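Long-range contact in putative glucoamylase (Bacteroides uniformis, PDB 4GL3), which is a putative glucoamylase, probably a hydrolase that releases glucose from alpha-glucans: residues 166-176 and 184-195. Sequence-based numbering, arbitrary orientation.
Sequences FFTQGQDVMYW and WAMNHQIKGHNE
Tyr175 and Gln189 form a single antiparallel beta bridge, with CA atoms 4.6 Å apart. Two backbone bonds flank it: Ile190 N to Met174 O (2.8 Å, nearly straight at 171°) and Trp176 N to His188 O (3.0 Å). Trp184 also meets Gln169, face on. The Gln169 amide lies stacked on the indole, the planes 5° apart, with CD 3.4 Å from Trp184 CD2. Gln169 CG sits over the six-membered ring in a CH-pi contact. Gln169 CG, anti to its carbonyl carbon (chi1 -54°), and the extended chain beyond it carry the amide across the indole. Gln169 NE2 also lies 3.2 Å above the Tyr175 ring, over its centre. The same NE2 donates to a water that bonds to Asn187 OD1. Phe166 CE2 meets Trp184 CH2 obliquely, and Trp178 touches both rings. An alanine in place of Trp184 would probably take away the indole face under the Gln169 amide and open a gap beside Phe166. Beyond the bridge, Trp176 CE3 lies over one face of the His188 ring. Ile190 CG1 packs on Trp176 CB, and helix 124-140 adds Val125. Glu195 OE2, at the edge of Trp176, has a weak bond to a Tris molecule, probably from the crystallisation liquor, that may mark a pocket. Flat against the indole, with NE2 bonded to the water it shares with Asn187, the Gln169 amide is probably held from turning.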
ATOM      1  N   PHE A 166      -7.401  -6.541 -20.637  1.00 21.19           N
ATOM      2  CA  PHE A 166      -8.711  -7.197 -20.524  1.00 22.17           C
ATOM      3  C   PHE A 166      -9.675  -6.365 -19.659  1.00 23.25           C
ATOM      4  O   PHE A 166     -10.865  -6.331 -19.933  1.00 20.05           O
ATOM      5  CB  PHE A 166      -8.523  -8.596 -19.927  1.00 22.01           C
ATOM      6  CG  PHE A 166      -9.809  -9.336 -19.671  1.00 22.56           C
ATOM      7  CD1 PHE A 166     -10.518  -9.920 -20.739  1.00 22.12           C
ATOM      8  CD2 PHE A 166     -10.353  -9.383 -18.407  1.00 22.24           C
ATOM      9  CE1 PHE A 166     -11.687 -10.601 -20.499  1.00 21.92           C
ATOM     10  CE2 PHE A 166     -11.552 -10.041 -18.180  1.00 22.27           C
ATOM     11  CZ  PHE A 166     -12.179 -10.667 -19.226  1.00 19.42           C
ATOM     12  N   PHE A 167      -9.143  -5.707 -18.615  1.00 18.68           N
ATOM     13  CA  PHE A 167      -9.939  -4.997 -17.651  1.00 18.42           C
ATOM     14  C   PHE A 167     -10.405  -3.628 -18.098  1.00 18.67           C
ATOM     15  O   PHE A 167     -11.096  -2.908 -17.331  1.00 21.68           O
ATOM     16  CB  PHE A 167      -9.243  -4.989 -16.263  1.00 19.91           C
ATOM     17  CG  PHE A 167      -9.111  -6.356 -15.689  1.00 18.79           C
ATOM     18  CD1 PHE A 167      -8.062  -7.194 -16.053  1.00 21.54           C
ATOM     19  CD2 PHE A 167     -10.107  -6.872 -14.884  1.00 20.86           C
ATOM     20  CE1 PHE A 167      -8.011  -8.504 -15.582  1.00 22.10           C
ATOM     21  CE2 PHE A 167     -10.023  -8.122 -14.363  1.00 18.34           C
ATOM     22  CZ  PHE A 167      -8.969  -8.952 -14.718  1.00 20.53           C
ATOM     23  N   THR A 168     -10.048  -3.249 -19.323  1.00 17.56           N
ATOM     24  CA  THR A 168     -10.612  -2.086 -19.929  1.00 20.47           C
ATOM     25  C   THR A 168     -11.995  -2.315 -20.599  1.00 21.84           C
ATOM     26  O   THR A 168     -12.679  -1.323 -20.953  1.00 24.12           O
ATOM     27  CB  THR A 168      -9.700  -1.444 -20.988  1.00 21.64           C
ATOM     28  OG1 THR A 168      -9.583  -2.299 -22.122  1.00 21.89           O
ATOM     29  CG2 THR A 168      -8.334  -1.066 -20.427  1.00 18.79           C
ATOM     30  N   GLN A 169     -12.396  -3.582 -20.807  1.00 22.39           N
ATOM     31  CA  GLN A 169     -13.547  -3.894 -21.693  1.00 22.09           C
ATOM     32  C   GLN A 169     -13.468  -3.170 -23.051  1.00 23.54           C
ATOM     33  O   GLN A 169     -14.474  -2.865 -23.640  1.00 25.81           O
ATOM     34  CB  GLN A 169     -14.879  -3.472 -21.023  1.00 24.60           C
ATOM     35  CG  GLN A 169     -15.088  -4.055 -19.610  1.00 23.64           C
ATOM     36  CD  GLN A 169     -16.514  -3.883 -19.099  1.00 23.94           C
ATOM     37  OE1 GLN A 169     -17.450  -4.353 -19.722  1.00 23.00           O
ATOM     38  NE2 GLN A 169     -16.678  -3.190 -17.982  1.00 21.24           N
ATOM     39  N   GLY A 170     -12.267  -2.880 -23.542  1.00 21.49           N
ATOM     40  CA  GLY A 170     -12.108  -2.173 -24.808  1.00 21.27           C
ATOM     41  C   GLY A 170     -12.458  -0.679 -24.721  1.00 26.11           C
ATOM     42  O   GLY A 170     -12.553  -0.032 -25.745  1.00 26.04           O
ATOM     43  N   GLN A 171     -12.634  -0.135 -23.502  1.00 24.21           N
ATOM     44  CA  GLN A 171     -12.957   1.266 -23.297  1.00 22.56           C
ATOM     45  C   GLN A 171     -11.697   2.044 -22.832  1.00 26.23           C
ATOM     46  O   GLN A 171     -10.643   1.435 -22.563  1.00 22.39           O
ATOM     47  CB  GLN A 171     -14.000   1.390 -22.171  1.00 23.12           C
ATOM     48  CG  GLN A 171     -15.283   0.623 -22.441  1.00 24.15           C
ATOM     49  CD  GLN A 171     -16.224   0.594 -21.250  1.00 24.73           C
ATOM     50  OE1 GLN A 171     -16.155   1.430 -20.323  1.00 22.80           O
ATOM     51  NE2 GLN A 171     -17.144  -0.368 -21.284  1.00 22.56           N
ATOM     52  N   ASP A 172     -11.851   3.363 -22.669  1.00 24.17           N
ATOM     53  CA  ASP A 172     -10.796   4.241 -22.186  1.00 24.42           C
ATOM     54  C   ASP A 172     -10.843   4.444 -20.650  1.00 23.81           C
ATOM     55  O   ASP A 172     -10.830   5.577 -20.160  1.00 22.57           O
ATOM     56  CB  ASP A 172     -10.877   5.583 -22.923  1.00 28.28           C
ATOM     57  CG  ASP A 172     -10.408   5.486 -24.371  1.00 32.18           C
ATOM     58  OD1 ASP A 172      -9.418   4.786 -24.621  1.00 31.14           O
ATOM     59  OD2 ASP A 172     -11.034   6.136 -25.247  1.00 31.55           O
ATOM     60  N   VAL A 173     -10.827   3.351 -19.896  1.00 23.02           N
ATOM     61  CA  VAL A 173     -10.801   3.387 -18.443  1.00 21.91           C
ATOM     62  C   VAL A 173     -10.550   1.924 -18.045  1.00 24.01           C
ATOM     63  O   VAL A 173     -10.705   0.995 -18.855  1.00 20.73           O
ATOM     64  CB  VAL A 173     -12.169   3.877 -17.887  1.00 27.50           C
ATOM     65  CG1 VAL A 173     -13.263   2.870 -18.200  1.00 21.07           C
ATOM     66  CG2 VAL A 173     -12.137   4.170 -16.395  1.00 19.40           C
HETATM   67  N   MSE A 174     -10.150   1.719 -16.808  1.00 20.88           N
HETATM   68  CA  MSE A 174      -9.938   0.355 -16.261  1.00 21.20           C
HETATM   69  C   MSE A 174     -10.961   0.090 -15.175  1.00 20.13           C
HETATM   70  O   MSE A 174     -11.394   1.026 -14.502  1.00 21.75           O
HETATM   71  CB  MSE A 174      -8.509   0.160 -15.700  1.00 22.45           C
HETATM   72  CG  MSE A 174      -7.429   0.308 -16.756  1.00 24.17           C
HETATM   73 SE   MSE A 174      -5.645   0.289 -15.982  0.75 18.37          SE
HETATM   74  CE  MSE A 174      -5.420  -1.653 -15.945  1.00 22.35           C
ATOM     75  N   TYR A 175     -11.401  -1.177 -15.098  1.00 19.04           N
ATOM     76  CA  TYR A 175     -12.376  -1.651 -14.154  1.00 19.86           C
ATOM     77  C   TYR A 175     -11.660  -2.447 -13.067  1.00 19.57           C
ATOM     78  O   TYR A 175     -10.694  -3.165 -13.341  1.00 20.32           O
ATOM     79  CB  TYR A 175     -13.470  -2.509 -14.870  1.00 24.39           C
ATOM     80  CG  TYR A 175     -14.397  -1.642 -15.678  1.00 20.91           C
ATOM     81  CD1 TYR A 175     -14.043  -1.229 -16.982  1.00 19.40           C
ATOM     82  CD2 TYR A 175     -15.603  -1.181 -15.138  1.00 21.32           C
ATOM     83  CE1 TYR A 175     -14.866  -0.400 -17.720  1.00 21.05           C
ATOM     84  CE2 TYR A 175     -16.429  -0.323 -15.852  1.00 22.46           C
ATOM     85  CZ  TYR A 175     -16.074   0.065 -17.147  1.00 23.22           C
ATOM     86  OH  TYR A 175     -16.877   0.920 -17.854  1.00 23.84           O
ATOM     87  N   TRP A 176     -12.195  -2.322 -11.855  1.00 19.75           N
ATOM     88  CA  TRP A 176     -11.606  -2.834 -10.616  1.00 20.15           C
ATOM     89  C   TRP A 176     -11.703  -4.382 -10.532  1.00 23.24           C
ATOM     90  O   TRP A 176     -10.761  -5.003 -10.077  1.00 20.30           O
ATOM     91  CB  TRP A 176     -12.277  -2.171  -9.406  1.00 21.68           C
ATOM     92  CG  TRP A 176     -11.605  -2.274  -8.056  1.00 21.85           C
ATOM     93  CD1 TRP A 176     -11.196  -3.419  -7.380  1.00 25.04           C
ATOM     94  CD2 TRP A 176     -11.307  -1.188  -7.194  1.00 21.48           C
ATOM     95  NE1 TRP A 176     -10.662  -3.088  -6.173  1.00 23.63           N
ATOM     96  CE2 TRP A 176     -10.704  -1.727  -6.029  1.00 24.53           C
ATOM     97  CE3 TRP A 176     -11.504   0.176  -7.284  1.00 23.49           C
ATOM     98  CZ2 TRP A 176     -10.248  -0.925  -4.977  1.00 24.21           C
ATOM     99  CZ3 TRP A 176     -11.070   0.994  -6.216  1.00 23.75           C
ATOM    100  CH2 TRP A 176     -10.450   0.430  -5.086  1.00 24.48           C
ATOM    101  N   TRP A 184     -19.057  -8.424 -15.400  1.00 17.20           N
ATOM    102  CA  TRP A 184     -18.729  -7.024 -15.088  1.00 19.81           C
ATOM    103  C   TRP A 184     -19.709  -6.354 -14.153  1.00 18.31           C
ATOM    104  O   TRP A 184     -19.759  -5.100 -14.075  1.00 21.88           O
ATOM    105  CB  TRP A 184     -18.642  -6.217 -16.417  1.00 21.09           C
ATOM    106  CG  TRP A 184     -17.622  -6.814 -17.380  1.00 22.24           C
ATOM    107  CD1 TRP A 184     -17.891  -7.556 -18.503  1.00 25.26           C
ATOM    108  CD2 TRP A 184     -16.213  -6.737 -17.286  1.00 20.13           C
ATOM    109  NE1 TRP A 184     -16.715  -7.965 -19.094  1.00 24.16           N
ATOM    110  CE2 TRP A 184     -15.673  -7.477 -18.370  1.00 22.75           C
ATOM    111  CE3 TRP A 184     -15.340  -6.156 -16.369  1.00 21.52           C
ATOM    112  CZ2 TRP A 184     -14.313  -7.604 -18.587  1.00 22.39           C
ATOM    113  CZ3 TRP A 184     -13.990  -6.268 -16.584  1.00 21.42           C
ATOM    114  CH2 TRP A 184     -13.483  -7.013 -17.676  1.00 21.26           C
ATOM    115  N   ALA A 185     -20.507  -7.124 -13.415  1.00 22.93           N
ATOM    116  CA  ALA A 185     -21.583  -6.541 -12.596  1.00 21.83           C
ATOM    117  C   ALA A 185     -21.074  -5.562 -11.493  1.00 24.66           C
ATOM    118  O   ALA A 185     -21.799  -4.688 -11.104  1.00 25.40           O
ATOM    119  CB  ALA A 185     -22.445  -7.620 -11.953  1.00 23.36           C
HETATM  120  N   MSE A 186     -19.872  -5.716 -10.979  1.00 21.41           N
HETATM  121  CA  MSE A 186     -19.340  -4.797  -9.949  1.00 22.55           C
HETATM  122  C   MSE A 186     -19.236  -3.390 -10.588  1.00 20.52           C
HETATM  123  O   MSE A 186     -19.450  -2.372  -9.931  1.00 20.57           O
HETATM  124  CB  MSE A 186     -17.979  -5.273  -9.378  1.00 22.36           C
HETATM  125  CG  MSE A 186     -18.007  -6.475  -8.365  1.00 23.70           C
HETATM  126 SE   MSE A 186     -19.105  -6.124  -6.785  0.75 21.26          SE
HETATM  127  CE  MSE A 186     -17.716  -4.941  -5.899  1.00 25.96           C
ATOM    128  N   ASN A 187     -18.909  -3.348 -11.865  1.00 22.25           N
ATOM    129  CA  ASN A 187     -19.013  -2.114 -12.654  1.00 21.76           C
ATOM    130  C   ASN A 187     -18.376  -0.896 -11.935  1.00 24.26           C
ATOM    131  O   ASN A 187     -18.985   0.170 -11.878  1.00 23.50           O
ATOM    132  CB  ASN A 187     -20.497  -1.813 -12.996  1.00 23.59           C
ATOM    133  CG  ASN A 187     -20.627  -0.726 -14.034  1.00 24.44           C
ATOM    134  OD1 ASN A 187     -19.737  -0.576 -14.860  1.00 23.84           O
ATOM    135  ND2 ASN A 187     -21.681   0.052 -13.979  1.00 22.86           N
ATOM    136  N   HIS A 188     -17.125  -1.049 -11.465  1.00 22.60           N
ATOM    137  CA  HIS A 188     -16.456  -0.006 -10.662  1.00 23.01           C
ATOM    138  C   HIS A 188     -15.260   0.524 -11.489  1.00 23.96           C
ATOM    139  O   HIS A 188     -14.224  -0.109 -11.568  1.00 21.37           O
ATOM    140  CB  HIS A 188     -16.036  -0.635  -9.337  1.00 27.67           C
ATOM    141  CG  HIS A 188     -15.568   0.325  -8.291  1.00 33.92           C
ATOM    142  ND1 HIS A 188     -14.932   1.508  -8.580  1.00 43.20           N
ATOM    143  CD2 HIS A 188     -15.567   0.226  -6.943  1.00 49.00           C
ATOM    144  CE1 HIS A 188     -14.607   2.122  -7.459  1.00 29.87           C
ATOM    145  NE2 HIS A 188     -14.979   1.364  -6.450  1.00 46.36           N
ATOM    146  N   GLN A 189     -15.442   1.667 -12.150  1.00 21.44           N
ATOM    147  CA  GLN A 189     -14.361   2.297 -12.900  1.00 21.90           C
ATOM    148  C   GLN A 189     -13.293   2.832 -11.931  1.00 21.80           C
ATOM    149  O   GLN A 189     -13.629   3.379 -10.867  1.00 20.94           O
ATOM    150  CB  GLN A 189     -14.919   3.438 -13.720  1.00 23.30           C
ATOM    151  CG  GLN A 189     -15.839   3.063 -14.866  1.00 25.70           C
ATOM    152  CD  GLN A 189     -16.376   4.300 -15.612  1.00 35.52           C
ATOM    153  OE1 GLN A 189     -15.743   5.340 -15.639  1.00 32.70           O
ATOM    154  NE2 GLN A 189     -17.558   4.193 -16.160  1.00 42.15           N
ATOM    155  N   ILE A 190     -12.029   2.643 -12.261  1.00 22.09           N
ATOM    156  CA  ILE A 190     -10.949   3.145 -11.401  1.00 22.69           C
ATOM    157  C   ILE A 190     -10.664   4.579 -11.850  1.00 23.89           C
ATOM    158  O   ILE A 190     -10.063   4.819 -12.917  1.00 23.79           O
ATOM    159  CB  ILE A 190      -9.681   2.269 -11.510  1.00 20.15           C
ATOM    160  CG1 ILE A 190     -10.024   0.800 -11.160  1.00 22.24           C
ATOM    161  CG2 ILE A 190      -8.526   2.819 -10.610  1.00 18.05           C
ATOM    162  CD1 ILE A 190      -8.874  -0.178 -11.338  1.00 19.58           C
ATOM    163  N   LYS A 191     -11.115   5.523 -11.043  1.00 21.09           N
ATOM    164  CA  LYS A 191     -11.054   6.946 -11.372  1.00 25.66           C
ATOM    165  C   LYS A 191     -10.153   7.622 -10.340  1.00 24.00           C
ATOM    166  O   LYS A 191     -10.171   7.252  -9.177  1.00 23.52           O
ATOM    167  CB  LYS A 191     -12.436   7.585 -11.269  1.00 33.34           C
ATOM    168  CG  LYS A 191     -13.482   7.010 -12.180  1.00 34.22           C
ATOM    169  CD  LYS A 191     -13.223   7.171 -13.683  1.00 38.03           C
ATOM    170  CE  LYS A 191     -13.563   8.521 -14.230  1.00 33.98           C
ATOM    171  NZ  LYS A 191     -13.263   8.654 -15.704  1.00 25.56           N
ATOM    172  N   GLY A 192      -9.328   8.551 -10.787  1.00 24.76           N
ATOM    173  CA  GLY A 192      -8.361   9.237  -9.895  1.00 27.57           C
ATOM    174  C   GLY A 192      -8.974  10.381  -9.107  1.00 26.18           C
ATOM    175  O   GLY A 192     -10.075  10.786  -9.409  1.00 27.02           O
ATOM    176  N   HIS A 193      -8.282  10.951  -8.114  1.00 29.75           N
ATOM    177  CA  HIS A 193      -6.955  10.522  -7.646  1.00 27.30           C
ATOM    178  C   HIS A 193      -7.137   9.881  -6.272  1.00 27.06           C
ATOM    179  O   HIS A 193      -7.419  10.568  -5.288  1.00 27.83           O
ATOM    180  CB  HIS A 193      -5.948  11.677  -7.529  1.00 31.29           C
ATOM    181  CG  HIS A 193      -4.590  11.216  -7.088  1.00 27.10           C
ATOM    182  ND1 HIS A 193      -3.645  10.740  -7.971  1.00 29.91           N
ATOM    183  CD2 HIS A 193      -4.054  11.082  -5.851  1.00 30.09           C
ATOM    184  CE1 HIS A 193      -2.583  10.336  -7.298  1.00 32.65           C
ATOM    185  NE2 HIS A 193      -2.795  10.556  -6.010  1.00 31.16           N
ATOM    186  N   ASN A 194      -7.023   8.564  -6.244  1.00 25.49           N
ATOM    187  CA  ASN A 194      -7.146   7.772  -5.022  1.00 28.85           C
ATOM    188  C   ASN A 194      -5.919   6.883  -4.848  1.00 25.08           C
ATOM    189  O   ASN A 194      -4.838   7.257  -5.290  1.00 31.02           O
ATOM    190  CB  ASN A 194      -8.476   7.002  -5.006  1.00 24.83           C
ATOM    191  CG  ASN A 194      -8.603   5.992  -6.123  1.00 31.05           C
ATOM    192  OD1 ASN A 194      -7.656   5.692  -6.828  1.00 26.88           O
ATOM    193  ND2 ASN A 194      -9.813   5.493  -6.309  1.00 31.28           N
ATOM    194  N   GLU A 195      -6.066   5.723  -4.204  1.00 26.04           N
ATOM    195  CA  GLU A 195      -4.939   4.832  -3.955  1.00 25.06           C
ATOM    196  C   GLU A 195      -4.526   3.998  -5.147  1.00 29.91           C
ATOM    197  O   GLU A 195      -3.520   3.301  -5.044  1.00 24.34           O
ATOM    198  CB  GLU A 195      -5.249   3.872  -2.774  1.00 27.63           C
ATOM    199  CG  GLU A 195      -6.235   2.726  -3.113  1.00 24.87           C
ATOM    200  CD  GLU A 195      -7.705   3.051  -2.870  1.00 29.43           C
ATOM    201  OE1 GLU A 195      -8.133   4.187  -3.146  1.00 32.81           O
ATOM    202  OE2 GLU A 195      -8.447   2.133  -2.446  1.00 27.56           O
TER
HETATM  203  O   HOH W   1     -19.261  -2.427 -16.941  1.00 35.29           O